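PDB 5NNL: inactive dihydroorotase-like domain from Chaetomium thermophilum, which is an inactive dihydroorotase-like domain of the amidohydrolase superfamily, whose members are built round a barrel of parallel strands. Local coordinates for residues A[1-13]-A[278-290]. Residues are numbered along the deposited sequence; the frame is centred on the assembly and turned at random. Where two conformers were deposited one is given.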
ATOM      1  N   HIS A   1      -0.232   9.806  29.840  1.00 57.02           N
ATOM      2  CA  HIS A   1       0.218   9.717  28.455  1.00 54.99           C
ATOM      3  C   HIS A   1       0.425   8.263  28.044  1.00 45.16           C
ATOM      4  O   HIS A   1       1.366   7.612  28.491  1.00 50.51           O
ATOM      5  CB  HIS A   1       1.501  10.506  28.266  1.00 59.22           C
ATOM      6  N   ARG A   2      -0.458   7.762  27.184  1.00 43.86           N
ATOM      7  CA  ARG A   2      -0.381   6.378  26.736  1.00 41.10           C
ATOM      8  C   ARG A   2       0.749   6.205  25.729  1.00 39.00           C
ATOM      9  O   ARG A   2       0.846   6.961  24.756  1.00 34.53           O
ATOM     10  CB  ARG A   2      -1.706   5.944  26.112  1.00 40.35           C
ATOM     11  CG  ARG A   2      -2.757   5.502  27.116  1.00 45.18           C
ATOM     12  CD  ARG A   2      -3.989   4.944  26.414  1.00 49.79           C
ATOM     13  NE  ARG A   2      -4.908   5.997  25.996  1.00 53.67           N
ATOM     14  CZ  ARG A   2      -6.012   5.793  25.284  1.00 54.01           C
ATOM     15  NH1 ARG A   2      -6.784   6.818  24.958  1.00 55.64           N
ATOM     16  NH2 ARG A   2      -6.346   4.569  24.890  1.00 52.34           N
ATOM     17  N   THR A   3       1.599   5.207  25.968  1.00 36.32           N
ATOM     18  CA  THR A   3       2.662   4.819  25.051  1.00 34.44           C
ATOM     19  C   THR A   3       2.505   3.349  24.693  1.00 32.55           C
ATOM     20  O   THR A   3       2.203   2.520  25.558  1.00 36.07           O
ATOM     21  CB  THR A   3       4.048   5.055  25.668  1.00 34.25           C
ATOM     22  OG1 THR A   3       4.278   6.460  25.814  1.00 33.58           O
ATOM     23  CG2 THR A   3       5.143   4.465  24.797  1.00 39.37           C
ATOM     24  N   ILE A   4       2.717   3.027  23.419  1.00 32.47           N
ATOM     25  CA  ILE A   4       2.648   1.657  22.931  1.00 31.43           C
ATOM     26  C   ILE A   4       3.894   1.363  22.105  1.00 32.75           C
ATOM     27  O   ILE A   4       4.407   2.236  21.397  1.00 32.36           O
ATOM     28  CB  ILE A   4       1.369   1.411  22.101  1.00 30.98           C
ATOM     29  CG1 ILE A   4       1.326   2.339  20.880  1.00 33.81           C
ATOM     30  CG2 ILE A   4       0.133   1.610  22.981  1.00 34.62           C
ATOM     31  CD1 ILE A   4       0.184   2.039  19.914  1.00 33.12           C
ATOM     32  N   GLN A   5       4.388   0.133  22.214  1.00 34.69           N
ATOM     33  CA  GLN A   5       5.538  -0.329  21.447  0.53 38.22           C
ATOM     34  C   GLN A   5       5.045  -1.248  20.338  1.00 35.91           C
ATOM     35  O   GLN A   5       4.398  -2.265  20.611  1.00 35.27           O
ATOM     36  CB  GLN A   5       6.538  -1.058  22.344  0.53 39.36           C
ATOM     37  CG  GLN A   5       7.522  -0.146  23.060  0.53 39.52           C
ATOM     38  CD  GLN A   5       8.088  -0.778  24.321  0.53 37.31           C
ATOM     39  OE1 GLN A   5       8.770  -1.803  24.267  0.53 40.90           O
ATOM     40  NE2 GLN A   5       7.799  -0.173  25.464  0.53 37.74           N
ATOM     41  N   LEU A   6       5.344  -0.887  19.095  1.00 35.52           N
ATOM     42  CA  LEU A   6       4.966  -1.691  17.949  1.00 34.93           C
ATOM     43  C   LEU A   6       6.207  -2.140  17.192  1.00 32.31           C
ATOM     44  O   LEU A   6       7.243  -1.472  17.242  1.00 33.63           O
ATOM     45  CB  LEU A   6       4.056  -0.906  16.994  1.00 34.00           C
ATOM     46  CG  LEU A   6       2.677  -0.521  17.523  1.00 32.54           C
ATOM     47  CD1 LEU A   6       1.935   0.341  16.512  1.00 34.94           C
ATOM     48  CD2 LEU A   6       1.866  -1.759  17.846  1.00 35.62           C
ATOM     49  N   PRO A   7       6.139  -3.265  16.490  1.00 31.52           N
ATOM     50  CA  PRO A   7       7.214  -3.609  15.559  1.00 32.82           C
ATOM     51  C   PRO A   7       7.187  -2.677  14.361  1.00 31.61           C
ATOM     52  O   PRO A   7       6.237  -1.921  14.145  1.00 29.37           O
ATOM     53  CB  PRO A   7       6.892  -5.049  15.161  1.00 32.16           C
ATOM     54  CG  PRO A   7       5.410  -5.136  15.285  1.00 34.66           C
ATOM     55  CD  PRO A   7       5.020  -4.222  16.415  1.00 34.53           C
ATOM     56  N   GLY A   8       8.260  -2.733  13.577  1.00 29.68           N
ATOM     57  CA  GLY A   8       8.298  -1.992  12.333  1.00 31.64           C
ATOM     58  C   GLY A   8       7.078  -2.306  11.495  1.00 30.53           C
ATOM     59  O   GLY A   8       6.696  -3.474  11.370  1.00 31.55           O
ATOM     60  N   LEU A   9       6.444  -1.285  10.930  1.00 27.39           N
ATOM     61  CA  LEU A   9       5.182  -1.466  10.227  1.00 28.35           C
ATOM     62  C   LEU A   9       5.418  -1.633   8.731  1.00 27.76           C
ATOM     63  O   LEU A   9       6.510  -1.389   8.209  1.00 25.46           O
ATOM     64  CB  LEU A   9       4.235  -0.291  10.502  1.00 27.05           C
ATOM     65  CG  LEU A   9       3.835  -0.102  11.971  1.00 27.66           C
ATOM     66  CD1 LEU A   9       2.956   1.135  12.130  1.00 26.65           C
ATOM     67  CD2 LEU A   9       3.123  -1.341  12.528  1.00 26.21           C
ATOM     68  N   ILE A  10       4.361  -2.054   8.039  1.00 27.65           N
ATOM     69  CA  ILE A  10       4.440  -2.480   6.650  1.00 26.16           C
ATOM     70  C   ILE A  10       3.363  -1.761   5.854  1.00 28.34           C
ATOM     71  O   ILE A  10       2.183  -1.796   6.223  1.00 25.60           O
ATOM     72  CB  ILE A  10       4.286  -4.007   6.522  1.00 27.80           C
ATOM     73  CG1 ILE A  10       5.397  -4.710   7.307  1.00 31.72           C
ATOM     74  CG2 ILE A  10       4.300  -4.430   5.054  1.00 31.89           C
ATOM     75  CD1 ILE A  10       5.284  -6.228   7.343  1.00 33.05           C
ATOM     76  N   ASN A  11       3.770  -1.099   4.775  1.00 26.19           N
ATOM     77  CA  ASN A  11       2.851  -0.509   3.807  1.00 28.84           C
ATOM     78  C   ASN A  11       2.994  -1.280   2.502  1.00 28.15           C
ATOM     79  O   ASN A  11       4.029  -1.191   1.832  1.00 26.42           O
ATOM     80  CB  ASN A  11       3.138   0.975   3.589  1.00 29.66           C
ATOM     81  CG  ASN A  11       2.282   1.572   2.486  1.00 30.22           C
ATOM     82  OD1 ASN A  11       1.178   1.096   2.218  1.00 27.87           O
ATOM     83  ND2 ASN A  11       2.791   2.605   1.832  1.00 27.13           N
ATOM     84  N   ILE A  12       1.957  -2.043   2.139  1.00 27.17           N
ATOM     85  CA  ILE A  12       2.032  -2.879   0.943  1.00 27.66           C
ATOM     86  C   ILE A  12       1.762  -2.126  -0.351  1.00 27.47           C
ATOM     87  O   ILE A  12       1.692  -2.755  -1.412  1.00 27.46           O
ATOM     88  CB  ILE A  12       1.047  -4.060   1.018  1.00 30.14           C
ATOM     89  CG1 ILE A  12      -0.385  -3.551   1.195  1.00 33.74           C
ATOM     90  CG2 ILE A  12       1.423  -4.970   2.161  1.00 32.46           C
ATOM     91  CD1 ILE A  12      -1.437  -4.541   0.779  1.00 31.90           C
ATOM     92  N   ALA A  13       1.600  -0.805  -0.303  1.00 25.07           N
ATOM     93  CA  ALA A  13       1.348  -0.026  -1.517  1.00 29.41           C
ATOM     94  C   ALA A  13       1.902   1.378  -1.276  1.00 30.56           C
ATOM     95  O   ALA A  13       1.195   2.264  -0.792  1.00 28.83           O
ATOM     96  CB  ALA A  13      -0.133   0.008  -1.870  1.00 29.52           C
ATOM     97  N   VAL A 278      14.599  -7.903  12.461  1.00 55.83           N
ATOM     98  CA  VAL A 278      15.172  -7.685  13.780  1.00 55.55           C
ATOM     99  C   VAL A 278      15.601  -6.229  13.888  1.00 49.41           C
ATOM    100  O   VAL A 278      16.172  -5.655  12.949  1.00 48.69           O
ATOM    101  CB  VAL A 278      16.348  -8.647  14.034  1.00 57.28           C
ATOM    102  CG1 VAL A 278      17.592  -8.234  13.249  1.00 54.70           C
ATOM    103  CG2 VAL A 278      16.653  -8.750  15.535  1.00 52.59           C
ATOM    104  N   GLY A 279      15.288  -5.612  15.022  1.00 45.87           N
ATOM    105  CA  GLY A 279      15.750  -4.274  15.314  1.00 48.16           C
ATOM    106  C   GLY A 279      14.862  -3.155  14.823  1.00 41.37           C
ATOM    107  O   GLY A 279      15.166  -1.986  15.095  1.00 42.13           O
ATOM    108  N   ALA A 280      13.785  -3.462  14.105  1.00 43.57           N
ATOM    109  CA  ALA A 280      12.856  -2.441  13.636  1.00 40.57           C
ATOM    110  C   ALA A 280      11.745  -2.306  14.668  1.00 35.60           C
ATOM    111  O   ALA A 280      10.946  -3.229  14.851  1.00 36.86           O
ATOM    112  CB  ALA A 280      12.300  -2.797  12.259  1.00 38.76           C
ATOM    113  N   THR A 281      11.703  -1.164  15.354  1.00 32.19           N
ATOM    114  CA  THR A 281      10.706  -0.914  16.385  1.00 34.18           C
ATOM    115  C   THR A 281      10.128   0.484  16.217  1.00 33.30           C
ATOM    116  O   THR A 281      10.774   1.382  15.669  1.00 31.16           O
ATOM    117  CB  THR A 281      11.299  -1.063  17.799  1.00 35.03           C
ATOM    118  OG1 THR A 281      12.227  -0.002  18.052  1.00 32.96           O
ATOM    119  CG2 THR A 281      12.010  -2.406  17.948  1.00 37.07           C
ATOM    120  N   VAL A 282       8.897   0.651  16.696  1.00 33.03           N
ATOM    121  CA  VAL A 282       8.185   1.923  16.658  1.00 30.92           C
ATOM    122  C   VAL A 282       7.589   2.185  18.033  1.00 32.92           C
ATOM    123  O   VAL A 282       6.824   1.362  18.549  1.00 33.97           O
ATOM    124  CB  VAL A 282       7.071   1.927  15.591  1.00 33.31           C
ATOM    125  CG1 VAL A 282       6.376   3.284  15.542  1.00 30.87           C
ATOM    126  CG2 VAL A 282       7.626   1.570  14.238  1.00 29.31           C
ATOM    127  N   GLU A 283       7.918   3.336  18.612  1.00 32.12           N
ATOM    128  CA  GLU A 283       7.341   3.782  19.873  1.00 31.37           C
ATOM    129  C   GLU A 283       6.426   4.965  19.597  1.00 31.41           C
ATOM    130  O   GLU A 283       6.849   5.947  18.975  1.00 32.92           O
ATOM    131  CB  GLU A 283       8.425   4.176  20.877  1.00 34.01           C
ATOM    132  CG  GLU A 283       7.880   4.561  22.251  1.00 38.75           C
ATOM    133  CD  GLU A 283       8.975   4.916  23.243  1.00 42.97           C
ATOM    134  OE1 GLU A 283      10.031   5.427  22.805  1.00 43.16           O
ATOM    135  OE2 GLU A 283       8.780   4.677  24.455  1.00 46.34           O
ATOM    136  N   ILE A 284       5.185   4.872  20.069  1.00 31.01           N
ATOM    137  CA  ILE A 284       4.131   5.818  19.721  1.00 30.69           C
ATOM    138  C   ILE A 284       3.518   6.375  20.996  1.00 30.48           C
ATOM    139  O   ILE A 284       3.122   5.617  21.889  1.00 29.44           O
ATOM    140  CB  ILE A 284       3.053   5.151  18.846  1.00 31.82           C
ATOM    141  CG1 ILE A 284       3.635   4.828  17.469  1.00 30.35           C
ATOM    142  CG2 ILE A 284       1.836   6.048  18.689  1.00 30.22           C
ATOM    143  CD1 ILE A 284       3.110   3.571  16.890  1.00 32.53           C
ATOM    144  N   GLU A 285       3.438   7.700  21.075  1.00 28.03           N
ATOM    145  CA  GLU A 285       2.671   8.384  22.112  1.00 31.72           C
ATOM    146  C   GLU A 285       1.243   8.483  21.587  1.00 30.57           C
ATOM    147  O   GLU A 285       0.888   9.397  20.842  1.00 30.29           O
ATOM    148  CB  GLU A 285       3.289   9.741  22.429  1.00 32.22           C
ATOM    149  CG  GLU A 285       4.661   9.611  23.105  1.00 36.83           C
ATOM    150  CD  GLU A 285       5.570  10.818  22.917  1.00 39.47           C
ATOM    151  OE1 GLU A 285       6.338  11.127  23.852  1.00 46.63           O
ATOM    152  OE2 GLU A 285       5.538  11.447  21.838  1.00 41.71           O
ATOM    153  N   LEU A 286       0.421   7.505  21.973  1.00 33.16           N
ATOM    154  CA  LEU A 286      -0.902   7.341  21.378  1.00 33.55           C
ATOM    155  C   LEU A 286      -1.817   8.523  21.673  1.00 38.44           C
ATOM    156  O   LEU A 286      -2.694   8.844  20.863  1.00 39.43           O
ATOM    157  CB  LEU A 286      -1.521   6.041  21.891  1.00 33.63           C
ATOM    158  CG  LEU A 286      -2.965   5.732  21.506  1.00 39.62           C
ATOM    159  CD1 LEU A 286      -3.121   5.665  19.999  1.00 37.40           C
ATOM    160  CD2 LEU A 286      -3.397   4.430  22.152  1.00 40.43           C
ATOM    161  N   ASP A 287      -1.629   9.185  22.815  1.00 37.70           N
ATOM    162  CA  ASP A 287      -2.519  10.247  23.262  1.00 38.61           C
ATOM    163  C   ASP A 287      -2.014  11.645  22.941  1.00 38.98           C
ATOM    164  O   ASP A 287      -2.745  12.613  23.170  1.00 44.22           O
ATOM    165  CB  ASP A 287      -2.741  10.148  24.776  1.00 40.36           C
ATOM    166  CG  ASP A 287      -3.882   9.224  25.139  1.00 47.17           C
ATOM    167  OD1 ASP A 287      -4.902   9.214  24.411  1.00 47.22           O
ATOM    168  OD2 ASP A 287      -3.759   8.514  26.160  1.00 50.53           O
ATOM    169  N   ARG A 288      -0.794  11.781  22.437  1.00 37.29           N
ATOM    170  CA  ARG A 288      -0.252  13.106  22.180  1.00 38.28           C
ATOM    171  C   ARG A 288      -0.926  13.713  20.957  1.00 39.33           C
ATOM    172  O   ARG A 288      -0.946  13.106  19.880  1.00 37.87           O
ATOM    173  CB  ARG A 288       1.258  13.035  21.981  1.00 37.65           C
ATOM    174  CG  ARG A 288       1.912  14.401  21.970  1.00 43.11           C
ATOM    175  CD  ARG A 288       3.415  14.316  21.833  1.00 44.42           C
ATOM    176  NE  ARG A 288       3.991  15.634  21.574  1.00 51.18           N
ATOM    177  CZ  ARG A 288       5.235  15.846  21.158  1.00 52.89           C
ATOM    178  NH1 ARG A 288       6.057  14.827  20.942  1.00 50.50           N
ATOM    179  NH2 ARG A 288       5.659  17.086  20.952  1.00 59.42           N
ATOM    180  N   ALA A 289      -1.487  14.907  21.127  1.00 40.14           N
ATOM    181  CA  ALA A 289      -2.093  15.630  20.021  1.00 39.94           C
ATOM    182  C   ALA A 289      -1.037  16.401  19.240  1.00 43.48           C
ATOM    183  O   ALA A 289       0.019  16.767  19.767  1.00 41.92           O
ATOM    184  CB  ALA A 289      -3.160  16.598  20.531  1.00 39.97           C
ATOM    185  N   PHE A 290      -1.335  16.644  17.968  1.00 43.76           N
ATOM    186  CA  PHE A 290      -0.468  17.435  17.109  1.00 42.21           C
ATOM    187  C   PHE A 290      -1.292  17.943  15.940  1.00 44.97           C
ATOM    188  O   PHE A 290      -2.229  17.279  15.489  1.00 46.41           O
ATOM    189  CB  PHE A 290       0.727  16.622  16.604  1.00 42.83           C
ATOM    190  CG  PHE A 290       0.379  15.647  15.515  1.00 40.39           C
ATOM    191  CD1 PHE A 290      -0.157  14.409  15.820  1.00 40.16           C
ATOM    192  CD2 PHE A 290       0.590  15.970  14.187  1.00 42.63           C
ATOM    193  CE1 PHE A 290      -0.478  13.514  14.821  1.00 38.58           C
ATOM    194  CE2 PHE A 290       0.273  15.077  13.184  1.00 41.51           C
ATOM    195  CZ  PHE A 290      -0.262  13.848  13.501  1.00 34.91           C
TER
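With CG of R2 turned anti to its carbonyl carbon (chi1 -83°) and the chain bent at chi3 (-83°), the guanidinium edge is brought to the carboxylate of D287. NE of R2 gives a hydrogen bond of 2.8 Å to OD2 of D287, a salt bridge, on the syn side but tilted out of the carboxylate plane; a weak second bond joins R2 NH1 to D287 OD1. The two planes are 54° apart, and CD2 of L286 lies over one guanidinium face. From here strands 3-7 and 281-285 run antiparallel. I4 and I284 exchange backbone hydrogen bonds, as do L6 and V282, and the L6 N to V282 O bond is short (2.7 Å) and almost straight. Beyond the proline, G8 N reaches A280 O from above its carbonyl plane. On one face CD1 of L6 presses tightly on CD1 of I284 (3.5 Å), while CG1 of I4 meets CB of I284 at 3.9 Å. On the other, CG2 of T3 lies 3.7 Å from CG of E283. Parallel strands here pass into antiparallel ones: strand 39-44 pairs with 3-11 through N11, while 305-315 flanks 281-291, touching E283 and E285. L247 of helix 242-251 packs on I284 and L286.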